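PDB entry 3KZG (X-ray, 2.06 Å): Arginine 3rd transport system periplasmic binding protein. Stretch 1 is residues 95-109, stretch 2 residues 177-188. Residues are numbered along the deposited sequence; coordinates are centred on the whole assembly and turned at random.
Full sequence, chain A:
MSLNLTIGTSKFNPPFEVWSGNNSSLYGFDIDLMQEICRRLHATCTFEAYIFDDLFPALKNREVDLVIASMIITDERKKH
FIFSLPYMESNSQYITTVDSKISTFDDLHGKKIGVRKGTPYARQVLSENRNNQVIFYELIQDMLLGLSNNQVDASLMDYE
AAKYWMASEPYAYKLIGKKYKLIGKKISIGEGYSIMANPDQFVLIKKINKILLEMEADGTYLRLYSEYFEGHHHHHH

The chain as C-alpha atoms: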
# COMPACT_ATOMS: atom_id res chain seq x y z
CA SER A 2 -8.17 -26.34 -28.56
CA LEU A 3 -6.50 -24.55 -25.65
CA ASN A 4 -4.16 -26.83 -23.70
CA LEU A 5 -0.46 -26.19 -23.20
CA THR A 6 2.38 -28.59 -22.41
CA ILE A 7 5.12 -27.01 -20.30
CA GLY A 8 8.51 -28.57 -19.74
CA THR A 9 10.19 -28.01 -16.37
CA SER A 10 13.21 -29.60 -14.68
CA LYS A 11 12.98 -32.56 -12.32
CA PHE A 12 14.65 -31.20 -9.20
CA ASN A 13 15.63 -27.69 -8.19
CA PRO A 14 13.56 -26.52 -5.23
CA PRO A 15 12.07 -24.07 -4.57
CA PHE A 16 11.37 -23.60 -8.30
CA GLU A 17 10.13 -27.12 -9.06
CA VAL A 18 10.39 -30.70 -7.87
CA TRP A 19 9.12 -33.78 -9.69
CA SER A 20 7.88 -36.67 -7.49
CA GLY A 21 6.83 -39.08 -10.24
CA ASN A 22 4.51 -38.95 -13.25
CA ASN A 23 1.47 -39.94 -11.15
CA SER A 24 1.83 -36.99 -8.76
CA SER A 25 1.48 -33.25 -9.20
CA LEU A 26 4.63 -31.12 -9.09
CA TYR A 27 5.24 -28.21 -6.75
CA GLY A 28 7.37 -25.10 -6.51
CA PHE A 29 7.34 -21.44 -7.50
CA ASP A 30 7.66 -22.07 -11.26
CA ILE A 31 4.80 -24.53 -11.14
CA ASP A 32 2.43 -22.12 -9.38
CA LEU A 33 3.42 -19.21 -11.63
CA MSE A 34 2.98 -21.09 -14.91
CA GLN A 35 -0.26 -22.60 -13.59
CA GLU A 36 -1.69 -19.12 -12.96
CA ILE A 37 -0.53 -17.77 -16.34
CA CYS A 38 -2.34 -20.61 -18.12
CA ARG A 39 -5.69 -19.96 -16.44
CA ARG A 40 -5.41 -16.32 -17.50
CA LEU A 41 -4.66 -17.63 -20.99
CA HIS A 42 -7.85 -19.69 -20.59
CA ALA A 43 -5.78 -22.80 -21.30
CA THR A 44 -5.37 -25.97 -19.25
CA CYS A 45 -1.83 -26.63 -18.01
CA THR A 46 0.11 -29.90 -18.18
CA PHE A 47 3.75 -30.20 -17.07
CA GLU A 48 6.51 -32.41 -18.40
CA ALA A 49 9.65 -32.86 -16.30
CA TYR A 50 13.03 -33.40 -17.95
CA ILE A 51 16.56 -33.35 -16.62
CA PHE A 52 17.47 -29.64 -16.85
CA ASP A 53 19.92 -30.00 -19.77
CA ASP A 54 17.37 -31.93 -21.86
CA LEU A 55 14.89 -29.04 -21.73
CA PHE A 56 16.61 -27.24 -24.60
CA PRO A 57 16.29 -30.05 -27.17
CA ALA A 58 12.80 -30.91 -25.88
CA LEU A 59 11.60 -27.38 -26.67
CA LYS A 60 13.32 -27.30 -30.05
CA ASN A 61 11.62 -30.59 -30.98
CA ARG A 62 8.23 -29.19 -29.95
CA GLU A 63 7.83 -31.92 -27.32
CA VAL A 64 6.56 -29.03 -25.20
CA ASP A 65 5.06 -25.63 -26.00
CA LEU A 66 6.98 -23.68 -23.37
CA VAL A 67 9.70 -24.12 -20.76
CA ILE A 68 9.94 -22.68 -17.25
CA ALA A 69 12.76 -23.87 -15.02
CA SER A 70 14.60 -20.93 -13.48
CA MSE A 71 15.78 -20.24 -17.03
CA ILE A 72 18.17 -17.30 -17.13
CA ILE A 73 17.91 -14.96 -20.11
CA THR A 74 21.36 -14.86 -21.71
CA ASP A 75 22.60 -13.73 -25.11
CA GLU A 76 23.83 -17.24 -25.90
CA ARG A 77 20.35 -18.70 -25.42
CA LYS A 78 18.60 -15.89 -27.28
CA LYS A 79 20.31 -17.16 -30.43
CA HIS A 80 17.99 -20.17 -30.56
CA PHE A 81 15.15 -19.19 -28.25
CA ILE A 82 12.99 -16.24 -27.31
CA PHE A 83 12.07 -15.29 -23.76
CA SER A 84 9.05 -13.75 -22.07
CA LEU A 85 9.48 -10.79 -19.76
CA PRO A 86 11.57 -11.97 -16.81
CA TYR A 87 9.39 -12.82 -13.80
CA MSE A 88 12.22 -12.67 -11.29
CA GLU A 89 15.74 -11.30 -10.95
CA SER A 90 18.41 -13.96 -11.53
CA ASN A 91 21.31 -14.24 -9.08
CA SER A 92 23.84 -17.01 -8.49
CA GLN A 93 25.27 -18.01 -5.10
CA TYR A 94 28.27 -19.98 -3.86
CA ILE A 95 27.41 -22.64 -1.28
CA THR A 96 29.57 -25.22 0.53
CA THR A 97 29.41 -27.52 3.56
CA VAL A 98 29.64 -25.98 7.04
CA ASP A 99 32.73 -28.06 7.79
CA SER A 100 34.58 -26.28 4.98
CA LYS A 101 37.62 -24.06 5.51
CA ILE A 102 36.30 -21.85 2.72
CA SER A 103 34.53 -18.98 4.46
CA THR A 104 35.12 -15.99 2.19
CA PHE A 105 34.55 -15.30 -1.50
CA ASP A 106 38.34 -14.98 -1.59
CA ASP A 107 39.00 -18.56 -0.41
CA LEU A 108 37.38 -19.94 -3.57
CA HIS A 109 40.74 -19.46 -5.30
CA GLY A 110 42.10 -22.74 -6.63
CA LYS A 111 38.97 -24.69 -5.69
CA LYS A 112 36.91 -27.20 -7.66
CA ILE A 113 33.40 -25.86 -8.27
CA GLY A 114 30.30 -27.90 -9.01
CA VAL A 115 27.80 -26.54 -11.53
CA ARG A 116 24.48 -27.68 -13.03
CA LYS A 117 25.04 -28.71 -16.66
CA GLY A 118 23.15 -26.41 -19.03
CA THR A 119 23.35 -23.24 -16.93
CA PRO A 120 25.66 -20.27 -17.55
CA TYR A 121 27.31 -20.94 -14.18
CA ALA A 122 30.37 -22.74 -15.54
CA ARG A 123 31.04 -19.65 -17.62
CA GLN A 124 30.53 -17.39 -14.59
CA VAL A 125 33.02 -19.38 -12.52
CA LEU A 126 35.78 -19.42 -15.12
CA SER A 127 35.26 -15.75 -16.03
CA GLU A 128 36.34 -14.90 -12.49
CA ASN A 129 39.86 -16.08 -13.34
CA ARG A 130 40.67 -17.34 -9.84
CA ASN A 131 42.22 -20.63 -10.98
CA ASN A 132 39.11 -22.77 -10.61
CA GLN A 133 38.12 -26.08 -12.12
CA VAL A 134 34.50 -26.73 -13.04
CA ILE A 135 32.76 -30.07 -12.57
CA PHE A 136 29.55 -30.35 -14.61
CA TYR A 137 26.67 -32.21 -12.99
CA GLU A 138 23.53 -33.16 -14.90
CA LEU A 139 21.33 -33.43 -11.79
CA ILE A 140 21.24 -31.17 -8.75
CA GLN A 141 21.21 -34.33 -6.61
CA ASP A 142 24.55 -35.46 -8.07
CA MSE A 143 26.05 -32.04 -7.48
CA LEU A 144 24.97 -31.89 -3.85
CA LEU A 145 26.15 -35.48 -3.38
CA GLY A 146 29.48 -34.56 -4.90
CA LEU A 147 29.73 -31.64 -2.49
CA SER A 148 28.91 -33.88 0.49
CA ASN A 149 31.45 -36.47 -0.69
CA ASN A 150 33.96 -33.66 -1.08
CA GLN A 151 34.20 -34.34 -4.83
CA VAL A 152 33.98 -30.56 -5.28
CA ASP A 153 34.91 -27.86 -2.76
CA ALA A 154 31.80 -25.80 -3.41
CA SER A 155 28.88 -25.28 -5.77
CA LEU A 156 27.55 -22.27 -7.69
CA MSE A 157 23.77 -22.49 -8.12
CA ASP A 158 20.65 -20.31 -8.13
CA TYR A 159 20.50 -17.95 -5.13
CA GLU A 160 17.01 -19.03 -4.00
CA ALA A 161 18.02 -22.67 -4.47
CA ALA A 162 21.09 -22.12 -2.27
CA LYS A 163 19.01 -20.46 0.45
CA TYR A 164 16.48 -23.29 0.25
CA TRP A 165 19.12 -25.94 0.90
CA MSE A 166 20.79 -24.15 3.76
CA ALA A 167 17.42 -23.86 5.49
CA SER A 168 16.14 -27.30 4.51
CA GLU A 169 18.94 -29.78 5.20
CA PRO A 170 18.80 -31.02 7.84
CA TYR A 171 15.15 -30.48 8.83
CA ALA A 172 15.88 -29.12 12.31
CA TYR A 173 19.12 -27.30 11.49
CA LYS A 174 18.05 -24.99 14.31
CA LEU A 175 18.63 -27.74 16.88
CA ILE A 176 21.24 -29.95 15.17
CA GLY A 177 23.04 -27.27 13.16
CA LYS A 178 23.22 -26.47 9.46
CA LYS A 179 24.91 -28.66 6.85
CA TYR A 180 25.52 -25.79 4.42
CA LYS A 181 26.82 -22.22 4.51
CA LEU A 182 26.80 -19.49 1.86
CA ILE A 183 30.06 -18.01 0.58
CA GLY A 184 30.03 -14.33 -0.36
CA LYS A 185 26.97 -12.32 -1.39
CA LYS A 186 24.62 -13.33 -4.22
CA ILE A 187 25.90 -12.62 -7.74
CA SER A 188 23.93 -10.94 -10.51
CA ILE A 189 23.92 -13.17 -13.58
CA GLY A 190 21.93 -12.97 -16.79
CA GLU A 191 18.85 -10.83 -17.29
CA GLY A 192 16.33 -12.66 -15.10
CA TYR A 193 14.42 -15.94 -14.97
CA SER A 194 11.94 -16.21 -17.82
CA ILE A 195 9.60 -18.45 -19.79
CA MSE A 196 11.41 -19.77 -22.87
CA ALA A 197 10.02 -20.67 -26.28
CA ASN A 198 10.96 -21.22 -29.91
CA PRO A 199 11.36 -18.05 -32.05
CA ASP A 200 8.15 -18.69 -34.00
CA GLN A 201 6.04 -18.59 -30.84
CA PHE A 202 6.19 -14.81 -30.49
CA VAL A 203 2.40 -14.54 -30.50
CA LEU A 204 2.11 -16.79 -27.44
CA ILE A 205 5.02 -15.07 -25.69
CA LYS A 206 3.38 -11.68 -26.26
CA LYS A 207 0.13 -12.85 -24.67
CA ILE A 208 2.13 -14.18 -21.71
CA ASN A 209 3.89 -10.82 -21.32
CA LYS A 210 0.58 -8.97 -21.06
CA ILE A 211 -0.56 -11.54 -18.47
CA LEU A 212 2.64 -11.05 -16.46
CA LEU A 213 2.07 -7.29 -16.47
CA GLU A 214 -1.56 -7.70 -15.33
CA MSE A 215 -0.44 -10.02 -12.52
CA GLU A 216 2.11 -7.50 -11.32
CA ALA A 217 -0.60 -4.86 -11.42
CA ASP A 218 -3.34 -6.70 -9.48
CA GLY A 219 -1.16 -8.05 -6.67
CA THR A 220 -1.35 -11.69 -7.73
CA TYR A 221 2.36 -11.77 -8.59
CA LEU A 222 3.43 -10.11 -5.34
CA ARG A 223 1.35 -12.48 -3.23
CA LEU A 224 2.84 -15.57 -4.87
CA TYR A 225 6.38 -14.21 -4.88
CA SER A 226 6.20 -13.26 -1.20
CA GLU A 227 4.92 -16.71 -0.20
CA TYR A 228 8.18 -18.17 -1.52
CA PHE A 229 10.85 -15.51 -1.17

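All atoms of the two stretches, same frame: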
# COMPACT_ATOMS: atom_id res chain seq x y z
N ILE A 95 27.81 -21.91 -2.48
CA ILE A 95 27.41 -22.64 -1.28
C ILE A 95 28.39 -23.80 -1.07
O ILE A 95 28.92 -24.36 -2.02
CB ILE A 95 25.97 -23.19 -1.42
CG1 ILE A 95 25.55 -23.90 -0.13
CG2 ILE A 95 25.87 -24.13 -2.62
CD1 ILE A 95 24.10 -24.29 -0.10
N THR A 96 28.65 -24.13 0.19
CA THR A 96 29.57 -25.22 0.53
C THR A 96 29.12 -25.83 1.85
O THR A 96 28.16 -25.35 2.46
CB THR A 96 31.03 -24.71 0.65
OG1 THR A 96 31.92 -25.83 0.74
CG2 THR A 96 31.19 -23.84 1.89
N THR A 97 29.79 -26.89 2.30
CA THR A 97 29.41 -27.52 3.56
C THR A 97 29.98 -26.74 4.74
O THR A 97 31.06 -26.17 4.64
CB THR A 97 29.91 -28.98 3.63
OG1 THR A 97 31.33 -29.01 3.41
CG2 THR A 97 29.21 -29.83 2.58
N VAL A 98 29.23 -26.71 5.84
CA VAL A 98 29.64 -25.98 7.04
C VAL A 98 31.03 -26.35 7.56
O VAL A 98 31.71 -25.52 8.15
CB VAL A 98 28.63 -26.18 8.18
CG1 VAL A 98 27.26 -25.69 7.76
CG2 VAL A 98 28.58 -27.65 8.57
N ASP A 99 31.43 -27.59 7.34
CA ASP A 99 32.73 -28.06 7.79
C ASP A 99 33.84 -27.69 6.81
O ASP A 99 34.91 -28.30 6.82
CB ASP A 99 32.69 -29.57 8.01
CG ASP A 99 32.13 -30.32 6.81
OD1 ASP A 99 32.86 -30.48 5.81
OD2 ASP A 99 30.95 -30.72 6.87
N SER A 100 33.58 -26.70 5.96
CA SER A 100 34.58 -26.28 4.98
C SER A 100 35.43 -25.12 5.48
O SER A 100 34.93 -24.22 6.17
CB SER A 100 33.90 -25.86 3.67
OG SER A 100 34.82 -25.21 2.82
N LYS A 101 36.71 -25.13 5.12
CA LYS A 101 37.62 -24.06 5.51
C LYS A 101 37.28 -22.80 4.72
O LYS A 101 37.55 -21.68 5.17
CB LYS A 101 39.07 -24.48 5.25
CG LYS A 101 39.69 -25.31 6.37
CD LYS A 101 39.83 -24.49 7.65
CE LYS A 101 40.54 -25.27 8.75
NZ LYS A 101 39.75 -26.45 9.20
N ILE A 102 36.70 -22.98 3.54
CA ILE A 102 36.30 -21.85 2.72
C ILE A 102 35.24 -21.08 3.49
O ILE A 102 34.21 -21.64 3.87
CB ILE A 102 35.69 -22.31 1.38
CG1 ILE A 102 36.73 -23.06 0.56
CG2 ILE A 102 35.15 -21.11 0.61
CD1 ILE A 102 36.19 -23.63 -0.73
N SER A 103 35.48 -19.80 3.73
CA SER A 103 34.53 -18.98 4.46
C SER A 103 34.31 -17.63 3.80
O SER A 103 33.33 -16.94 4.09
CB SER A 103 35.01 -18.79 5.91
OG SER A 103 36.33 -18.28 5.93
N THR A 104 35.22 -17.25 2.91
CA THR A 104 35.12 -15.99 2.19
C THR A 104 35.19 -16.19 0.69
O THR A 104 35.79 -17.15 0.20
CB THR A 104 36.23 -14.99 2.59
OG1 THR A 104 37.50 -15.47 2.12
CG2 THR A 104 36.28 -14.82 4.10
N PHE A 105 34.57 -15.27 -0.04
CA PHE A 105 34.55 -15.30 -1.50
C PHE A 105 35.98 -15.42 -2.03
O PHE A 105 36.21 -15.94 -3.13
CB PHE A 105 33.92 -14.00 -2.00
CG PHE A 105 33.44 -14.06 -3.42
CD1 PHE A 105 32.30 -14.79 -3.75
CD2 PHE A 105 34.10 -13.36 -4.42
CE1 PHE A 105 31.83 -14.82 -5.06
CE2 PHE A 105 33.64 -13.38 -5.74
CZ PHE A 105 32.50 -14.12 -6.05
N ASP A 106 36.93 -14.96 -1.23
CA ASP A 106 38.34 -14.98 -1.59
C ASP A 106 39.00 -16.36 -1.47
O ASP A 106 39.99 -16.64 -2.15
CB ASP A 106 39.09 -13.96 -0.72
CG ASP A 106 40.31 -13.38 -1.39
OD1 ASP A 106 40.17 -12.84 -2.51
OD2 ASP A 106 41.41 -13.47 -0.81
N ASP A 107 38.45 -17.22 -0.61
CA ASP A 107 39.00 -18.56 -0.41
C ASP A 107 38.65 -19.53 -1.55
O ASP A 107 39.16 -20.65 -1.60
CB ASP A 107 38.51 -19.16 0.91
CG ASP A 107 38.99 -18.38 2.12
OD1 ASP A 107 40.19 -18.02 2.16
OD2 ASP A 107 38.17 -18.13 3.02
N LEU A 108 37.78 -19.10 -2.45
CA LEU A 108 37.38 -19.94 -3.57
C LEU A 108 38.50 -20.10 -4.59
O LEU A 108 38.38 -20.89 -5.53
CB LEU A 108 36.14 -19.35 -4.24
CG LEU A 108 34.89 -19.35 -3.37
CD1 LEU A 108 33.78 -18.56 -4.04
CD2 LEU A 108 34.45 -20.79 -3.13
N HIS A 109 39.60 -19.38 -4.39
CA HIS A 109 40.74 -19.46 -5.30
C HIS A 109 41.39 -20.83 -5.30
O HIS A 109 41.78 -21.35 -4.25
CB HIS A 109 41.78 -18.39 -4.94
CG HIS A 109 42.93 -18.32 -5.90
ND1 HIS A 109 43.89 -19.31 -5.99
CD2 HIS A 109 43.27 -17.39 -6.82
CE1 HIS A 109 44.77 -18.98 -6.92
NE2 HIS A 109 44.42 -17.82 -7.44
N GLY A 177 22.04 -28.01 13.90
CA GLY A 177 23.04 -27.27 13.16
C GLY A 177 22.91 -27.45 11.66
O GLY A 177 22.46 -28.50 11.19
N LYS A 178 23.31 -26.43 10.91
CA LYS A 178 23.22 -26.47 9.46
C LYS A 178 24.28 -27.36 8.82
O LYS A 178 25.33 -27.63 9.40
CB LYS A 178 23.34 -25.06 8.89
CG LYS A 178 22.23 -24.12 9.31
CD LYS A 178 22.37 -22.76 8.65
CE LYS A 178 21.23 -21.84 9.06
NZ LYS A 178 21.33 -20.50 8.44
N LYS A 179 23.99 -27.83 7.60
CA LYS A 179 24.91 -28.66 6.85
C LYS A 179 25.63 -27.79 5.82
O LYS A 179 26.75 -28.09 5.41
CB LYS A 179 24.16 -29.78 6.12
CG LYS A 179 25.04 -30.57 5.14
CD LYS A 179 24.24 -31.62 4.37
CE LYS A 179 25.13 -32.37 3.38
NZ LYS A 179 24.38 -33.46 2.68
N TYR A 180 24.97 -26.71 5.41
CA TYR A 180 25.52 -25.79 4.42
C TYR A 180 25.75 -24.38 4.95
O TYR A 180 25.23 -24.00 6.00
CB TYR A 180 24.58 -25.70 3.21
CG TYR A 180 24.27 -27.03 2.55
CD1 TYR A 180 25.25 -27.71 1.82
CD2 TYR A 180 23.01 -27.60 2.66
CE1 TYR A 180 24.97 -28.93 1.22
CE2 TYR A 180 22.72 -28.82 2.07
CZ TYR A 180 23.71 -29.49 1.34
OH TYR A 180 23.41 -30.69 0.74
N LYS A 181 26.54 -23.62 4.20
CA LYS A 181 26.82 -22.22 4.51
C LYS A 181 27.09 -21.51 3.18
O LYS A 181 27.68 -22.09 2.26
CB LYS A 181 28.04 -22.07 5.45
CG LYS A 181 29.37 -22.52 4.87
CD LYS A 181 30.51 -22.12 5.80
CE LYS A 181 31.84 -22.67 5.33
NZ LYS A 181 32.95 -22.32 6.26
N LEU A 182 26.63 -20.27 3.07
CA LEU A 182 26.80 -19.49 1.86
C LEU A 182 28.14 -18.77 1.88
O LEU A 182 28.60 -18.30 2.92
CB LEU A 182 25.67 -18.47 1.72
CG LEU A 182 24.23 -18.95 1.92
CD1 LEU A 182 23.28 -17.81 1.61
CD2 LEU A 182 23.95 -20.15 1.02
N ILE A 183 28.77 -18.67 0.71
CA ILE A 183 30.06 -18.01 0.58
C ILE A 183 29.91 -16.75 -0.27
O ILE A 183 29.56 -16.83 -1.45
CB ILE A 183 31.08 -18.95 -0.09
CG1 ILE A 183 31.13 -20.29 0.67
CG2 ILE A 183 32.46 -18.30 -0.10
CD1 ILE A 183 31.51 -20.16 2.14
N GLY A 184 30.16 -15.59 0.34
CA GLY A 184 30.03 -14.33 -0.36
C GLY A 184 28.58 -13.95 -0.56
O GLY A 184 27.69 -14.71 -0.20
N LYS A 185 28.33 -12.77 -1.14
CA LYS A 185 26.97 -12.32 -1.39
C LYS A 185 26.47 -12.94 -2.70
O LYS A 185 27.25 -13.55 -3.43
CB LYS A 185 26.94 -10.79 -1.51
CG LYS A 185 27.70 -10.07 -0.41
CD LYS A 185 27.86 -8.58 -0.72
CE LYS A 185 28.81 -7.92 0.28
NZ LYS A 185 29.05 -6.48 -0.05
N LYS A 186 25.18 -12.79 -2.99
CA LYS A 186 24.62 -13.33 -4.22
C LYS A 186 25.24 -12.58 -5.40
O LYS A 186 25.66 -11.44 -5.25
CB LYS A 186 23.10 -13.19 -4.23
CG LYS A 186 22.58 -11.77 -4.07
CD LYS A 186 21.06 -11.77 -4.05
CE LYS A 186 20.50 -10.37 -3.83
NZ LYS A 186 19.01 -10.39 -3.73
N ILE A 187 25.30 -13.23 -6.56
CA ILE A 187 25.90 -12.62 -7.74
C ILE A 187 24.91 -12.43 -8.88
O ILE A 187 24.22 -13.37 -9.28
CB ILE A 187 27.07 -13.48 -8.27
CG1 ILE A 187 28.02 -13.85 -7.12
CG2 ILE A 187 27.82 -12.72 -9.36
CD1 ILE A 187 28.64 -12.67 -6.41
N SER A 188 24.84 -11.21 -9.41
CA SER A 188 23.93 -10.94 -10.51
C SER A 188 24.42 -11.69 -11.75
O SER A 188 25.59 -11.61 -12.11
CB SER A 188 23.87 -9.44 -10.82
OG SER A 188 22.90 -9.17 -11.81

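Strand 95-97 pairs antiparallel with the strand that begins at Tyr 180, and the loop that follows the first strand folds over the second; together the two stretches bury 822 Å². Backbone hydrogen bonds set the register: Thr 96 N to Lys 181 O (3.1 Å), Lys 181 N back to Thr 96 O (2.9 Å) and, just past the strand, Val 98 N to Lys 179 O (2.9 Å). A CA-H...O contact, Tyr 180 CA to Thr 96 O (3.3 Å), supplements them. Lys 181 adds a polar clasp. Its side chain, p at chi1 and then extended, runs past the methyl of Thr 96 (CG2 to Lys 181 CE, 3.7 Å), so that NZ donates to Ser 100 O (2.7 Å) and, weakly, to Ile 102 O (2.8 Å); a long aliphatic chain with a charged tip suits both tasks. Apolar packing centres on buried Ile 183, whose CG2 lies 4.0 Å from Ile 102 CG2 and 4.2 Å from Leu 108 CD1, while its CD1 meets Thr 96 CG2 at 3.7 Å. On the other face of the sheet, Ile 95 CG1 packs against Leu 182 CD2 (4.2 Å). Phe 105 CE1 reaches Ile 187 CD1 (4.1 Å), and its ring passes close to Gly 184, where a CB would clash with Phe 105 CD1; the positive phi there also favours glycine.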